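Local coordinates for protein lysozyme (Penaeus vannamei, PDB 6UKC) that probably hydrolyses the beta-1,4 linkages of bacterial peptidoglycan and of chitodextrins, as an antimicrobial C-type lysozyme of shrimp innate immunity, at residues E35-F40 and W114-S119. Numbering follows the deposited sequence.
Sequences EFESSF and WVAYNS
Phe-36 turns its beta carbon onto the methyl of Ala-116, CB to CB at 3.7 Å, near the end of helix 24-38. Its ring leads away from helix 115-121, and Glu-35 CB lies over one face of it, toward the rim, while Glu-35 sends its carboxylate to Tyr-129. Glu-37 carries most of the contact. Its CG stands anti to the carbonyl carbon (chi1 -69°), and a bend at chi2 (-77°) carries the carboxylate across to the start of helix 115-121. Ala-116 N donates to Glu-37 OE1 at 3.0 Å in a fairly straight bond, reaching the oxygen from above the carboxylate plane. Water 1 also donates to Glu-37 OE1, at 2.7 Å, and accepts from Val-115 N at 3.0 Å. In the C-type lysozyme fold (family GH22) Glu-37 probably takes the place of the general-acid glutamate; here the amide of Ala-116 and the water-bridged amide of Val-115, in the first turn after the N-cap residue Trp-114, grip its OE1. The methyl of Ala-116 lies alongside the outer part of the chain, its CB 3.5 Å from Glu-37 CG and 3.3 Å from Glu-37 OE1. Trp-114 offers an indole edge, with CD1 3.4 Å from Glu-37 OE1; the carboxylate and ring planes are 66° apart. The indole itself is fixed by its NE1 bond to Phe-58 O and an edge-to-face contact with Trp-30. Ser-38 OG bonds to Ile-57 O, and at Ser-39, with positive phi, the chain leaves the helix.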
# COMPACT_ATOMS: atom_id res chain seq x y z
N GLU A 35 -4.99 -6.17 0.68
CA GLU A 35 -5.59 -7.39 1.25
C GLU A 35 -4.49 -8.14 2.01
O GLU A 35 -4.66 -8.40 3.23
CB GLU A 35 -6.23 -8.31 0.20
CG GLU A 35 -7.10 -9.36 0.86
CD GLU A 35 -7.70 -10.43 -0.02
OE1 GLU A 35 -7.77 -11.54 0.46
OE2 GLU A 35 -8.13 -10.14 -1.17
N PHE A 36 -3.38 -8.43 1.34
CA PHE A 36 -2.38 -9.42 1.83
C PHE A 36 -1.34 -8.75 2.71
O PHE A 36 -0.71 -9.50 3.45
CB PHE A 36 -1.81 -10.23 0.67
CG PHE A 36 -2.88 -11.04 -0.00
CD1 PHE A 36 -3.44 -12.13 0.64
CD2 PHE A 36 -3.38 -10.68 -1.25
CE1 PHE A 36 -4.44 -12.88 0.03
CE2 PHE A 36 -4.40 -11.42 -1.85
CZ PHE A 36 -4.93 -12.52 -1.21
N GLU A 37 -1.22 -7.41 2.70
CA GLU A 37 -0.30 -6.74 3.65
C GLU A 37 -1.03 -6.52 4.97
O GLU A 37 -0.36 -6.68 5.99
CB GLU A 37 0.27 -5.44 3.08
CG GLU A 37 1.23 -5.66 1.94
CD GLU A 37 2.61 -6.12 2.35
OE1 GLU A 37 3.44 -6.39 1.45
OE2 GLU A 37 2.86 -6.17 3.55
N SER A 38 -2.33 -6.23 4.99
CA SER A 38 -2.97 -5.66 6.22
C SER A 38 -4.43 -6.07 6.42
O SER A 38 -4.99 -5.59 7.42
CB SER A 38 -2.89 -4.17 6.17
OG SER A 38 -3.74 -3.67 5.14
N SER A 39 -5.03 -6.87 5.53
CA SER A 39 -6.50 -7.13 5.48
C SER A 39 -7.28 -5.82 5.45
O SER A 39 -8.30 -5.71 6.15
CB SER A 39 -6.91 -8.00 6.62
OG SER A 39 -6.11 -9.16 6.63
N PHE A 40 -6.77 -4.83 4.70
CA PHE A 40 -7.39 -3.49 4.48
C PHE A 40 -7.66 -2.78 5.82
O PHE A 40 -8.63 -1.96 5.89
CB PHE A 40 -8.71 -3.60 3.73
CG PHE A 40 -8.71 -4.49 2.52
CD1 PHE A 40 -8.27 -4.02 1.29
CD2 PHE A 40 -9.16 -5.80 2.61
CE1 PHE A 40 -8.32 -4.82 0.16
CE2 PHE A 40 -9.21 -6.60 1.48
CZ PHE A 40 -8.79 -6.12 0.27
N TRP A 114 6.86 -4.60 -2.30
CA TRP A 114 5.93 -5.26 -1.34
C TRP A 114 6.09 -6.78 -1.37
O TRP A 114 5.93 -7.37 -2.46
CB TRP A 114 4.48 -4.86 -1.64
CG TRP A 114 4.13 -3.51 -1.11
CD1 TRP A 114 3.63 -3.22 0.13
CD2 TRP A 114 4.23 -2.26 -1.81
NE1 TRP A 114 3.43 -1.88 0.25
CE2 TRP A 114 3.77 -1.26 -0.93
CE3 TRP A 114 4.64 -1.88 -3.10
CZ2 TRP A 114 3.73 0.08 -1.28
CZ3 TRP A 114 4.59 -0.55 -3.44
CH2 TRP A 114 4.14 0.41 -2.55
N VAL A 115 6.33 -7.38 -0.20
CA VAL A 115 6.42 -8.85 -0.00
C VAL A 115 5.10 -9.47 -0.46
O VAL A 115 5.15 -10.44 -1.22
CB VAL A 115 6.80 -9.21 1.45
CG1 VAL A 115 6.95 -10.70 1.66
CG2 VAL A 115 8.09 -8.51 1.87
N ALA A 116 3.94 -8.89 -0.10
CA ALA A 116 2.62 -9.44 -0.49
C ALA A 116 2.47 -9.43 -2.02
O ALA A 116 1.82 -10.36 -2.56
CB ALA A 116 1.48 -8.69 0.17
N TYR A 117 3.02 -8.41 -2.68
CA TYR A 117 2.90 -8.28 -4.16
C TYR A 117 3.65 -9.45 -4.81
O TYR A 117 3.08 -10.09 -5.70
CB TYR A 117 3.39 -6.92 -4.69
CG TYR A 117 3.39 -6.89 -6.20
CD1 TYR A 117 2.23 -6.67 -6.92
CD2 TYR A 117 4.55 -7.16 -6.92
CE1 TYR A 117 2.22 -6.69 -8.30
CE2 TYR A 117 4.56 -7.17 -8.30
CZ TYR A 117 3.39 -6.94 -9.00
OH TYR A 117 3.40 -6.94 -10.36
N ASN A 118 4.85 -9.73 -4.32
CA ASN A 118 5.78 -10.73 -4.90
C ASN A 118 5.17 -12.13 -4.72
O ASN A 118 5.32 -12.95 -5.63
CB ASN A 118 7.19 -10.56 -4.32
CG ASN A 118 7.84 -9.26 -4.74
OD1 ASN A 118 7.56 -8.74 -5.82
ND2 ASN A 118 8.70 -8.72 -3.89
N SER A 119 4.45 -12.39 -3.61
CA SER A 119 3.94 -13.74 -3.29
C SER A 119 2.50 -13.92 -3.79
O SER A 119 2.16 -15.04 -4.15
CB SER A 119 4.06 -14.02 -1.83
OG SER A 119 3.55 -12.93 -1.11
O HOH W 1 5.88 -5.57 2.18